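Local coordinates for protein putative phosphatase/phosphodiesterase MPN_349 (Mycoplasma pneumoniae M129, PDB 1T71) that binds a pair of iron ions and is a putative phosphatase or phosphodiesterase of the YmdB-like family, possibly acting on 2',3'-cyclic nucleotides, at residues N44-K49 / L53-F58; N3-I8 / F111-A116; V155-H158 / E164-A167. One frame throughout, in Å; residues are numbered along the deposited sequence.

Contact 1 (N44-K49 / L53-F58)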
ATOM      1  N   ASN A  44       0.127  -7.828   2.623  1.00 22.82           N
ATOM      2  CA  ASN A  44      -0.289  -9.174   2.201  1.00 21.53           C
ATOM      3  C   ASN A  44       0.892 -10.038   1.749  1.00 22.10           C
ATOM      4  O   ASN A  44       0.702 -11.099   1.158  1.00 18.70           O
ATOM      5  CB  ASN A  44      -1.281  -9.079   1.037  1.00 23.44           C
ATOM      6  CG  ASN A  44      -2.609  -8.458   1.442  1.00 24.72           C
ATOM      7  OD1 ASN A  44      -3.422  -9.088   2.116  1.00 26.34           O
ATOM      8  ND2 ASN A  44      -2.829  -7.219   1.035  1.00 20.64           N
ATOM      9  N   THR A  45       2.109  -9.586   2.028  1.00 24.69           N
ATOM     10  CA  THR A  45       3.299 -10.295   1.590  1.00 23.77           C
ATOM     11  C   THR A  45       3.411 -11.792   1.885  1.00 25.01           C
ATOM     12  O   THR A  45       3.564 -12.591   0.960  1.00 26.86           O
ATOM     13  CB  THR A  45       4.569  -9.599   2.117  1.00 19.69           C
ATOM     14  OG1 THR A  45       4.595  -8.239   1.663  1.00 19.13           O
ATOM     15  CG2 THR A  45       5.814 -10.318   1.606  1.00 13.67           C
ATOM     16  N   THR A  46       3.336 -12.172   3.156  1.00 22.69           N
ATOM     17  CA  THR A  46       3.484 -13.571   3.558  1.00 23.24           C
ATOM     18  C   THR A  46       2.180 -14.380   3.572  1.00 24.19           C
ATOM     19  O   THR A  46       1.323 -14.196   4.439  1.00 23.02           O
ATOM     20  CB  THR A  46       4.147 -13.627   4.940  1.00 28.30           C
ATOM     21  OG1 THR A  46       5.369 -12.875   4.895  1.00 28.57           O
ATOM     22  CG2 THR A  46       4.442 -15.070   5.352  1.00 27.21           C
ATOM     23  N   HIS A  47       2.054 -15.291   2.610  1.00 26.42           N
ATOM     24  CA  HIS A  47       0.858 -16.123   2.469  1.00 27.40           C
ATOM     25  C   HIS A  47      -0.426 -15.290   2.416  1.00 26.80           C
ATOM     26  O   HIS A  47      -1.478 -15.702   2.912  1.00 26.64           O
ATOM     27  CB  HIS A  47       0.782 -17.157   3.598  1.00 30.94           C
ATOM     28  CG  HIS A  47       1.888 -18.164   3.557  1.00 33.09           C
ATOM     29  ND1 HIS A  47       2.982 -18.107   4.394  1.00 35.45           N
ATOM     30  CD2 HIS A  47       2.099 -19.219   2.737  1.00 34.77           C
ATOM     31  CE1 HIS A  47       3.820 -19.082   4.090  1.00 34.69           C
ATOM     32  NE2 HIS A  47       3.308 -19.771   3.087  1.00 38.02           N
ATOM     33  N   GLY A  48      -0.323 -14.111   1.806  1.00 24.58           N
ATOM     34  CA  GLY A  48      -1.474 -13.240   1.662  1.00 24.01           C
ATOM     35  C   GLY A  48      -1.801 -12.378   2.867  1.00 25.18           C
ATOM     36  O   GLY A  48      -2.707 -11.544   2.793  1.00 23.83           O
ATOM     37  N   LYS A  49      -1.078 -12.568   3.971  1.00 21.04           N
ATOM     38  CA  LYS A  49      -1.329 -11.789   5.179  1.00 24.23           C
ATOM     39  C   LYS A  49      -0.097 -11.552   6.045  1.00 23.08           C
ATOM     40  O   LYS A  49       0.566 -12.496   6.485  1.00 22.51           O
ATOM     41  CB  LYS A  49      -2.408 -12.465   6.034  1.00 32.70           C
ATOM     42  CG  LYS A  49      -3.767 -12.543   5.360  1.00 36.86           C
ATOM     43  CD  LYS A  49      -4.828 -13.100   6.293  1.00 40.45           C
ATOM     44  CE  LYS A  49      -4.470 -14.492   6.759  1.00 43.27           C
ATOM     45  NZ  LYS A  49      -5.479 -15.037   7.713  1.00 46.89           N
ATOM     46  N   LEU A  53       9.943 -12.014   8.754  1.00 26.70           N
ATOM     47  CA  LEU A  53      11.252 -11.359   8.759  1.00 27.12           C
ATOM     48  C   LEU A  53      11.935 -11.719   7.451  1.00 26.94           C
ATOM     49  O   LEU A  53      12.548 -10.877   6.796  1.00 26.94           O
ATOM     50  CB  LEU A  53      12.109 -11.872   9.920  1.00 33.08           C
ATOM     51  CG  LEU A  53      13.214 -10.979  10.502  1.00 35.46           C
ATOM     52  CD1 LEU A  53      14.414 -11.860  10.813  1.00 36.87           C
ATOM     53  CD2 LEU A  53      13.606  -9.861   9.550  1.00 34.67           C
ATOM     54  N   LYS A  54      11.829 -12.992   7.087  1.00 26.51           N
ATOM     55  CA  LYS A  54      12.418 -13.493   5.857  1.00 28.00           C
ATOM     56  C   LYS A  54      11.948 -12.638   4.684  1.00 26.77           C
ATOM     57  O   LYS A  54      12.753 -12.155   3.894  1.00 26.12           O
ATOM     58  CB  LYS A  54      11.999 -14.951   5.633  1.00 45.07           C
ATOM     59  CG  LYS A  54      12.645 -15.618   4.420  1.00 48.69           C
ATOM     60  CD  LYS A  54      12.043 -16.997   4.131  1.00 52.64           C
ATOM     61  CE  LYS A  54      10.549 -16.877   3.789  1.00 58.49           C
ATOM     62  NZ  LYS A  54       9.894 -18.181   3.442  1.00 61.07           N
ATOM     63  N   HIS A  55      10.639 -12.433   4.583  1.00 25.96           N
ATOM     64  CA  HIS A  55      10.098 -11.648   3.485  1.00 25.69           C
ATOM     65  C   HIS A  55      10.411 -10.161   3.582  1.00 26.57           C
ATOM     66  O   HIS A  55      10.513  -9.476   2.559  1.00 25.92           O
ATOM     67  CB  HIS A  55       8.601 -11.916   3.371  1.00 25.19           C
ATOM     68  CG  HIS A  55       8.292 -13.305   2.903  1.00 24.54           C
ATOM     69  ND1 HIS A  55       7.090 -13.931   3.147  1.00 25.38           N
ATOM     70  CD2 HIS A  55       9.043 -14.192   2.208  1.00 25.04           C
ATOM     71  CE1 HIS A  55       7.114 -15.146   2.626  1.00 24.97           C
ATOM     72  NE2 HIS A  55       8.288 -15.328   2.051  1.00 26.47           N
ATOM     73  N   TYR A  56      10.585  -9.661   4.802  1.00 25.25           N
ATOM     74  CA  TYR A  56      10.919  -8.259   4.976  1.00 26.09           C
ATOM     75  C   TYR A  56      12.307  -8.024   4.387  1.00 27.71           C
ATOM     76  O   TYR A  56      12.542  -7.029   3.700  1.00 28.38           O
ATOM     77  CB  TYR A  56      10.906  -7.873   6.455  1.00 29.65           C
ATOM     78  CG  TYR A  56      11.690  -6.611   6.753  1.00 31.20           C
ATOM     79  CD1 TYR A  56      13.061  -6.663   7.028  1.00 31.64           C
ATOM     80  CD2 TYR A  56      11.077  -5.360   6.711  1.00 30.23           C
ATOM     81  CE1 TYR A  56      13.801  -5.498   7.252  1.00 29.57           C
ATOM     82  CE2 TYR A  56      11.809  -4.192   6.928  1.00 31.13           C
ATOM     83  CZ  TYR A  56      13.167  -4.268   7.195  1.00 29.91           C
ATOM     84  OH  TYR A  56      13.882  -3.109   7.384  1.00 31.42           O
ATOM     85  N   GLU A  57      13.231  -8.943   4.645  1.00 27.22           N
ATOM     86  CA  GLU A  57      14.576  -8.785   4.103  1.00 28.29           C
ATOM     87  C   GLU A  57      14.554  -8.970   2.587  1.00 27.07           C
ATOM     88  O   GLU A  57      15.279  -8.289   1.865  1.00 27.24           O
ATOM     89  CB  GLU A  57      15.553  -9.760   4.777  1.00 37.73           C
ATOM     90  CG  GLU A  57      15.858  -9.405   6.245  1.00 41.59           C
ATOM     91  CD  GLU A  57      16.448  -7.993   6.431  1.00 45.79           C
ATOM     92  OE1 GLU A  57      16.623  -7.565   7.599  1.00 47.25           O
ATOM     93  OE2 GLU A  57      16.751  -7.311   5.423  1.00 46.97           O
ATOM     94  N   PHE A  58      13.708  -9.874   2.100  1.00 30.71           N
ATOM     95  CA  PHE A  58      13.592 -10.089   0.659  1.00 30.87           C
ATOM     96  C   PHE A  58      13.215  -8.769  -0.029  1.00 31.78           C
ATOM     97  O   PHE A  58      13.863  -8.348  -0.993  1.00 31.73           O
ATOM     98  CB  PHE A  58      12.517 -11.134   0.355  1.00 30.02           C
ATOM     99  CG  PHE A  58      12.241 -11.306  -1.117  1.00 31.97           C
ATOM    100  CD1 PHE A  58      12.814 -12.355  -1.828  1.00 32.78           C
ATOM    101  CD2 PHE A  58      11.429 -10.399  -1.798  1.00 30.92           C
ATOM    102  CE1 PHE A  58      12.582 -12.499  -3.195  1.00 33.11           C
ATOM    103  CE2 PHE A  58      11.194 -10.534  -3.161  1.00 31.15           C
ATOM    104  CZ  PHE A  58      11.770 -11.584  -3.862  1.00 31.96           C
TER
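In the calcineurin-like metallophosphoesterase fold of this protein, the loop after strand 37-41 supplies iron ligands, and just beyond them it packs against helix 53-62. Thr-45 and Thr-46 meet His-55 there, one helical turn or less into that helix. The hydrogen bond across the contact joins Thr-46 OG1 to His-55 ND1 at 2.7 Å; either atom could be the donor. OG1 arrives at the edge of the imidazole, close to its plane, and the Thr-46 CB lies in the same plane at 3.5 Å from ND1. Thr-46 OG1 also bonds the backbone N of Ser-52, so one hydroxyl ties together the loop, the residue just ahead of the helix and a side chain of the helix itself.

Thr-45 works through its methyl instead. With OG1 lying beside the backbone N (chi1 -58°), where it bonds the carbonyl O of Ala-42, CG2 is directed to the helix and slides past the histidine, 3.7 Å from His-55 CB. Asn-44, one residue earlier, is a ligand of one iron, and the Thr-45 side chain lies about 9 Å from a bound iron. The loop then reverses in a type I' turn from Thr-46 to Lys-49, in which Gly-48 has a positive phi (82°); at its backbone angles a CB would press on the carbonyl O of His-47. Lys-49 N closes the turn, bonding Thr-46 O at 2.9 Å.

Contact 2 (N3-I8 / F111-A116)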
ATOM      1  N   ASN A   3      15.763  21.340  -7.618  1.00 51.91           N
ATOM      2  CA  ASN A   3      15.958  19.935  -7.324  1.00 48.68           C
ATOM      3  C   ASN A   3      14.645  19.345  -6.833  1.00 45.35           C
ATOM      4  O   ASN A   3      13.889  19.987  -6.103  1.00 44.28           O
ATOM      5  CB  ASN A   3      17.060  19.741  -6.274  1.00 76.76           C
ATOM      6  CG  ASN A   3      16.626  20.149  -4.884  1.00 76.99           C
ATOM      7  OD1 ASN A   3      16.273  21.301  -4.648  1.00 78.75           O
ATOM      8  ND2 ASN A   3      16.651  19.198  -3.951  1.00 77.03           N
ATOM      9  N   SER A   4      14.377  18.118  -7.256  1.00 53.47           N
ATOM     10  CA  SER A   4      13.164  17.427  -6.877  1.00 49.18           C
ATOM     11  C   SER A   4      13.510  16.040  -6.370  1.00 46.81           C
ATOM     12  O   SER A   4      14.656  15.605  -6.449  1.00 45.83           O
ATOM     13  CB  SER A   4      12.244  17.301  -8.087  1.00 44.57           C
ATOM     14  OG  SER A   4      12.848  16.524  -9.105  1.00 43.07           O
ATOM     15  N   ILE A   5      12.505  15.351  -5.847  1.00 36.86           N
ATOM     16  CA  ILE A   5      12.684  14.002  -5.354  1.00 33.60           C
ATOM     17  C   ILE A   5      11.689  13.142  -6.127  1.00 32.79           C
ATOM     18  O   ILE A   5      10.497  13.446  -6.183  1.00 29.66           O
ATOM     19  CB  ILE A   5      12.409  13.924  -3.846  1.00 30.98           C
ATOM     20  CG1 ILE A   5      13.326  14.902  -3.110  1.00 31.18           C
ATOM     21  CG2 ILE A   5      12.656  12.515  -3.344  1.00 29.71           C
ATOM     22  CD1 ILE A   5      13.048  15.031  -1.623  1.00 30.93           C
ATOM     23  N   LYS A   6      12.199  12.088  -6.751  1.00 35.37           N
ATOM     24  CA  LYS A   6      11.379  11.189  -7.538  1.00 35.47           C
ATOM     25  C   LYS A   6      11.075   9.927  -6.749  1.00 34.02           C
ATOM     26  O   LYS A   6      11.989   9.239  -6.288  1.00 34.13           O
ATOM     27  CB  LYS A   6      12.105  10.866  -8.843  1.00 42.92           C
ATOM     28  CG  LYS A   6      12.230  12.081  -9.735  1.00 45.94           C
ATOM     29  CD  LYS A   6      13.208  11.900 -10.875  1.00 49.93           C
ATOM     30  CE  LYS A   6      13.352  13.208 -11.639  1.00 52.76           C
ATOM     31  NZ  LYS A   6      14.565  13.234 -12.500  1.00 56.19           N
ATOM     32  N   PHE A   7       9.785   9.639  -6.579  1.00 29.78           N
ATOM     33  CA  PHE A   7       9.354   8.465  -5.823  1.00 27.68           C
ATOM     34  C   PHE A   7       8.601   7.443  -6.653  1.00 27.02           C
ATOM     35  O   PHE A   7       8.088   7.744  -7.730  1.00 28.41           O
ATOM     36  CB  PHE A   7       8.403   8.841  -4.682  1.00 28.08           C
ATOM     37  CG  PHE A   7       8.925   9.875  -3.735  1.00 27.69           C
ATOM     38  CD1 PHE A   7       8.943  11.219  -4.093  1.00 28.16           C
ATOM     39  CD2 PHE A   7       9.314   9.515  -2.449  1.00 27.00           C
ATOM     40  CE1 PHE A   7       9.329  12.196  -3.178  1.00 27.29           C
ATOM     41  CE2 PHE A   7       9.702  10.480  -1.525  1.00 28.02           C
ATOM     42  CZ  PHE A   7       9.709  11.828  -1.890  1.00 28.19           C
ATOM     43  N   ILE A   8       8.516   6.235  -6.105  1.00 27.20           N
ATOM     44  CA  ILE A   8       7.766   5.136  -6.702  1.00 26.01           C
ATOM     45  C   ILE A   8       7.033   4.477  -5.538  1.00 25.83           C
ATOM     46  O   ILE A   8       7.665   4.035  -4.577  1.00 24.79           O
ATOM     47  CB  ILE A   8       8.678   4.077  -7.366  1.00 30.14           C
ATOM     48  CG1 ILE A   8       9.133   4.562  -8.743  1.00 28.79           C
ATOM     49  CG2 ILE A   8       7.919   2.750  -7.500  1.00 28.06           C
ATOM     50  CD1 ILE A   8      10.046   3.571  -9.469  1.00 28.53           C
ATOM     51  N   PHE A 111      12.343  11.212   8.029  1.00 41.75           N
ATOM     52  CA  PHE A 111      13.739  11.069   7.677  1.00 43.13           C
ATOM     53  C   PHE A 111      14.026  12.220   6.732  1.00 45.75           C
ATOM     54  O   PHE A 111      13.101  12.814   6.171  1.00 45.34           O
ATOM     55  CB  PHE A 111      14.009   9.726   6.994  1.00 36.89           C
ATOM     56  CG  PHE A 111      13.288   9.542   5.692  1.00 35.73           C
ATOM     57  CD1 PHE A 111      11.926   9.270   5.665  1.00 35.35           C
ATOM     58  CD2 PHE A 111      13.980   9.617   4.487  1.00 36.61           C
ATOM     59  CE1 PHE A 111      11.264   9.069   4.452  1.00 35.57           C
ATOM     60  CE2 PHE A 111      13.328   9.420   3.270  1.00 36.29           C
ATOM     61  CZ  PHE A 111      11.968   9.145   3.253  1.00 35.65           C
ATOM     62  N   GLU A 112      15.296  12.559   6.563  1.00 45.19           N
ATOM     63  CA  GLU A 112      15.618  13.650   5.668  1.00 47.97           C
ATOM     64  C   GLU A 112      16.337  13.090   4.465  1.00 47.83           C
ATOM     65  O   GLU A 112      17.131  12.157   4.582  1.00 47.80           O
ATOM     66  CB  GLU A 112      16.474  14.708   6.374  1.00 97.78           C
ATOM     67  CG  GLU A 112      17.959  14.395   6.455  1.00102.94           C
ATOM     68  CD  GLU A 112      18.726  15.452   7.232  1.00105.52           C
ATOM     69  OE1 GLU A 112      18.543  15.539   8.468  1.00106.71           O
ATOM     70  OE2 GLU A 112      19.504  16.206   6.604  1.00107.36           O
ATOM     71  N   PHE A 113      16.020  13.644   3.302  1.00 38.81           N
ATOM     72  CA  PHE A 113      16.628  13.219   2.055  1.00 38.78           C
ATOM     73  C   PHE A 113      16.909  14.455   1.214  1.00 40.84           C
ATOM     74  O   PHE A 113      15.997  15.081   0.672  1.00 39.99           O
ATOM     75  CB  PHE A 113      15.692  12.262   1.310  1.00 41.45           C
ATOM     76  CG  PHE A 113      16.256  11.744   0.017  1.00 40.31           C
ATOM     77  CD1 PHE A 113      16.147  12.487  -1.155  1.00 39.22           C
ATOM     78  CD2 PHE A 113      16.918  10.521  -0.027  1.00 39.78           C
ATOM     79  CE1 PHE A 113      16.690  12.021  -2.350  1.00 38.21           C
ATOM     80  CE2 PHE A 113      17.466  10.045  -1.221  1.00 39.68           C
ATOM     81  CZ  PHE A 113      17.351  10.797  -2.384  1.00 38.44           C
ATOM     82  N   ASN A 114      18.188  14.806   1.131  1.00 72.20           N
ATOM     83  CA  ASN A 114      18.642  15.962   0.368  1.00 73.74           C
ATOM     84  C   ASN A 114      17.880  17.260   0.611  1.00 73.07           C
ATOM     85  O   ASN A 114      17.106  17.718  -0.237  1.00 73.21           O
ATOM     86  CB  ASN A 114      18.650  15.636  -1.129  1.00 95.77           C
ATOM     87  CG  ASN A 114      19.972  15.038  -1.583  1.00 99.09           C
ATOM     88  OD1 ASN A 114      21.009  15.717  -1.582  1.00 99.32           O
ATOM     89  ND2 ASN A 114      19.948  13.760  -1.962  1.00 99.42           N
ATOM     90  N   LYS A 115      18.107  17.847   1.780  1.00 74.01           N
ATOM     91  CA  LYS A 115      17.489  19.113   2.141  1.00 73.60           C
ATOM     92  C   LYS A 115      15.976  19.015   2.261  1.00 72.15           C
ATOM     93  O   LYS A 115      15.263  19.980   1.982  1.00 73.04           O
ATOM     94  CB  LYS A 115      17.852  20.173   1.094  1.00 83.41           C
ATOM     95  CG  LYS A 115      19.339  20.240   0.772  1.00 86.12           C
ATOM     96  CD  LYS A 115      19.612  21.142  -0.426  1.00 87.58           C
ATOM     97  CE  LYS A 115      21.084  21.117  -0.811  1.00 88.07           C
ATOM     98  NZ  LYS A 115      21.541  19.736  -1.145  1.00 88.73           N
ATOM     99  N   ALA A 116      15.483  17.856   2.679  1.00 42.59           N
ATOM    100  CA  ALA A 116      14.048  17.679   2.817  1.00 40.48           C
ATOM    101  C   ALA A 116      13.667  16.754   3.966  1.00 38.81           C
ATOM    102  O   ALA A 116      14.158  15.631   4.061  1.00 37.18           O
ATOM    103  CB  ALA A 116      13.467  17.153   1.515  1.00 41.70           C
TER
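Ile-5 and Phe-113 reach across from facing segments and slide past each other in opposite directions, so that the isoleucine branches meet the CD1-CE1 side of the ring. Two branches share it: Ile-5 CD1 lies 4.0 Å from Phe-113 CD1, and Ile-5 CG2 lies 4.1 Å from the same ring carbon. The isoleucine CD1 approaches the ring obliquely. The isoleucine's torsions account for this double grip, because CG2 stands opposite the backbone N while CG1 lies beside it (chi1 -57°), and the chain then runs on fully extended to CD1 (chi2 174°). The same terminal methyl touches two further groups, Phe-113 O at 3.7 Å and Ala-116 CB at 3.8 Å, and thus meets backbone and side chains of the turn together.

These residues join the two beta-sheets of the metallophosphoesterase sandwich. Ile-5 lies just ahead of strand 6-10 in one sheet, whereas Phe-113 and Ala-116 belong to the beta-hairpin of strands 108-112 and 117-124 at one margin of the other, with Asn-114 and Lys-115 at its tip. A backbone bond from Phe-113 N to Ala-116 O, 2.8 Å long, closes the hairpin. Ile-118 of the second strand touches both Ile-5 and Phe-113, and Leu-152 touches Ile-5 from strand 152-158, extending the apolar layer inward.

Toward the outer margin the character becomes polar and looser. Asn-114 is poorly ordered; as modelled, its ND2 lies 3.7 Å above one face of the Phe-113 ring, offset toward the rim, but that position is uncertain. Asn-3 points at the turn from the other segment, but its ND2 stops 4.0 Å from Asn-114 O, too far for a hydrogen bond.

Contact 3 (V155-H158 / E164-A167)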
ATOM      1  N   VAL A 155       1.054  10.029   2.552  1.00 24.11           N
ATOM      2  CA  VAL A 155       0.051   9.267   3.289  1.00 23.49           C
ATOM      3  C   VAL A 155      -0.546   8.071   2.551  1.00 23.69           C
ATOM      4  O   VAL A 155      -1.022   8.194   1.421  1.00 22.81           O
ATOM      5  CB  VAL A 155      -1.125  10.172   3.720  1.00 24.30           C
ATOM      6  CG1 VAL A 155      -2.163   9.354   4.481  1.00 22.53           C
ATOM      7  CG2 VAL A 155      -0.616  11.325   4.570  1.00 25.06           C
ATOM      8  N   ASP A 156      -0.513   6.914   3.203  1.00 22.59           N
ATOM      9  CA  ASP A 156      -1.099   5.697   2.651  1.00 22.14           C
ATOM     10  C   ASP A 156      -2.365   5.462   3.477  1.00 21.93           C
ATOM     11  O   ASP A 156      -2.286   5.045   4.636  1.00 21.23           O
ATOM     12  CB  ASP A 156      -0.140   4.505   2.798  1.00 21.89           C
ATOM     13  CG  ASP A 156      -0.786   3.174   2.404  1.00 21.79           C
ATOM     14  OD1 ASP A 156      -0.078   2.142   2.312  1.00 20.50           O
ATOM     15  OD2 ASP A 156      -2.014   3.154   2.193  1.00 23.74           O
ATOM     16  N   PHE A 157      -3.522   5.759   2.885  1.00 24.03           N
ATOM     17  CA  PHE A 157      -4.809   5.595   3.566  1.00 23.62           C
ATOM     18  C   PHE A 157      -5.391   4.244   3.176  1.00 23.02           C
ATOM     19  O   PHE A 157      -5.903   4.071   2.070  1.00 24.96           O
ATOM     20  CB  PHE A 157      -5.770   6.719   3.159  1.00 23.52           C
ATOM     21  CG  PHE A 157      -7.018   6.805   4.004  1.00 23.71           C
ATOM     22  CD1 PHE A 157      -8.227   7.206   3.438  1.00 23.11           C
ATOM     23  CD2 PHE A 157      -6.989   6.488   5.361  1.00 23.12           C
ATOM     24  CE1 PHE A 157      -9.394   7.284   4.212  1.00 23.20           C
ATOM     25  CE2 PHE A 157      -8.146   6.561   6.145  1.00 23.91           C
ATOM     26  CZ  PHE A 157      -9.351   6.960   5.570  1.00 21.25           C
ATOM     27  N   HIS A 158      -5.301   3.290   4.092  1.00 19.30           N
ATOM     28  CA  HIS A 158      -5.790   1.940   3.855  1.00 20.30           C
ATOM     29  C   HIS A 158      -7.272   1.882   4.200  1.00 20.07           C
ATOM     30  O   HIS A 158      -7.639   1.645   5.354  1.00 22.36           O
ATOM     31  CB  HIS A 158      -4.992   0.957   4.722  1.00 19.85           C
ATOM     32  CG  HIS A 158      -4.867  -0.405   4.127  1.00 19.18           C
ATOM     33  ND1 HIS A 158      -5.512  -1.506   4.648  1.00 19.69           N
ATOM     34  CD2 HIS A 158      -4.191  -0.844   3.038  1.00 16.44           C
ATOM     35  CE1 HIS A 158      -5.236  -2.563   3.907  1.00 15.88           C
ATOM     36  NE2 HIS A 158      -4.437  -2.189   2.924  1.00 18.12           N
ATOM     37  N   GLU A 164     -15.283   7.181   1.601  1.00 21.03           N
ATOM     38  CA  GLU A 164     -14.396   7.587   2.692  1.00 21.85           C
ATOM     39  C   GLU A 164     -13.069   8.081   2.115  1.00 22.81           C
ATOM     40  O   GLU A 164     -12.486   9.050   2.605  1.00 22.41           O
ATOM     41  CB  GLU A 164     -14.115   6.440   3.670  1.00 23.88           C
ATOM     42  CG  GLU A 164     -13.393   6.941   4.928  1.00 26.47           C
ATOM     43  CD  GLU A 164     -13.005   5.851   5.917  1.00 28.65           C
ATOM     44  OE1 GLU A 164     -12.636   6.207   7.058  1.00 28.71           O
ATOM     45  OE2 GLU A 164     -13.054   4.653   5.565  1.00 28.48           O
ATOM     46  N   LYS A 165     -12.603   7.415   1.066  1.00 24.02           N
ATOM     47  CA  LYS A 165     -11.345   7.778   0.424  1.00 25.88           C
ATOM     48  C   LYS A 165     -11.379   9.205  -0.128  1.00 25.64           C
ATOM     49  O   LYS A 165     -10.478  10.004   0.118  1.00 24.66           O
ATOM     50  CB  LYS A 165     -11.035   6.800  -0.720  1.00 26.69           C
ATOM     51  CG  LYS A 165      -9.682   6.105  -0.605  1.00 32.21           C
ATOM     52  CD  LYS A 165      -9.755   4.848   0.239  1.00 30.48           C
ATOM     53  CE  LYS A 165     -10.313   3.674  -0.557  1.00 32.52           C
ATOM     54  NZ  LYS A 165      -9.312   3.063  -1.482  1.00 29.84           N
ATOM     55  N   ASN A 166     -12.424   9.523  -0.882  1.00 22.99           N
ATOM     56  CA  ASN A 166     -12.541  10.841  -1.464  1.00 22.73           C
ATOM     57  C   ASN A 166     -12.877  11.923  -0.439  1.00 23.37           C
ATOM     58  O   ASN A 166     -12.514  13.084  -0.619  1.00 22.24           O
ATOM     59  CB  ASN A 166     -13.550  10.797  -2.608  1.00 25.17           C
ATOM     60  CG  ASN A 166     -12.966  10.144  -3.853  1.00 27.04           C
ATOM     61  OD1 ASN A 166     -12.293  10.800  -4.649  1.00 26.26           O
ATOM     62  ND2 ASN A 166     -13.193   8.842  -4.009  1.00 25.73           N
ATOM     63  N   ALA A 167     -13.558  11.550   0.639  1.00 22.36           N
ATOM     64  CA  ALA A 167     -13.873  12.524   1.674  1.00 22.78           C
ATOM     65  C   ALA A 167     -12.542  12.903   2.326  1.00 23.20           C
ATOM     66  O   ALA A 167     -12.311  14.058   2.678  1.00 22.91           O
ATOM     67  CB  ALA A 167     -14.809  11.919   2.708  1.00 16.43           C
TER
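Phe-157 overlaps Glu-164 with the edge of its ring: CZ meets the carboxylate and CE1 the backbone O. Glu-164 OE1 sits near the ring plane, 3.7 Å from Phe-157 CZ, and the backbone O of Glu-164 lies in the ring plane 3.9 Å from Phe-157 CE1. The two side chains cross at about a right angle, with ring and carboxylate planes 80° apart. Having CG opposite the backbone N (chi1 -168°) carries the phenyl group out from the strand to the helix. Lys-165 adds its aliphatic part obliquely, its CD 4.3 Å from Phe-157 CD1.

The contact belongs to a beta-alpha-beta unit, strand 152-158, helix 162-172 and strand 178-182, and packs the helix on the first strand. On the strand, the next residue, His-158, directs its CB away from the helix and is a ligand of the second iron, so consecutive residues serve helix packing and metal binding.

Both charged groups are buried, and their polar ends are satisfied elsewhere: Glu-164 bonds Ser-127 OG and Thr-126 N, while Lys-165 NZ bonds Thr-202 O. Those bonds fix the carboxylate's rotation. Carboxylate and carbonyl oxygens therefore face the weakly positive C-H rim of the phenyl ring, an arrangement that is probably mildly favourable electrostatically, beside the apolar contact of Phe-157 with the Glu-164 CG and Lys-165 CD methylenes.

In the fold
Contacts 1 and 3 lie on opposite sides of the chain's centre, their centres 24 Å apart, yet their nearest atoms approach to about 6 Å, and both carry iron ligands: Asn-44 in contact 1 for the first ion and His-158 in contact 3 for the second. Glu-43, just ahead of contact 1, serves both ions. Contact 2 lies away from the metal site; its centre is 27 Å from that of contact 1 and 23 Å from that of contact 3. It reaches the same sheet as contact 3, however, and joins segments 103 residues apart at their closest ends, within which contact 1 is nested; contact 3 follows afterwards. At the nearest atoms contact 2 is about 10 Å from contact 3.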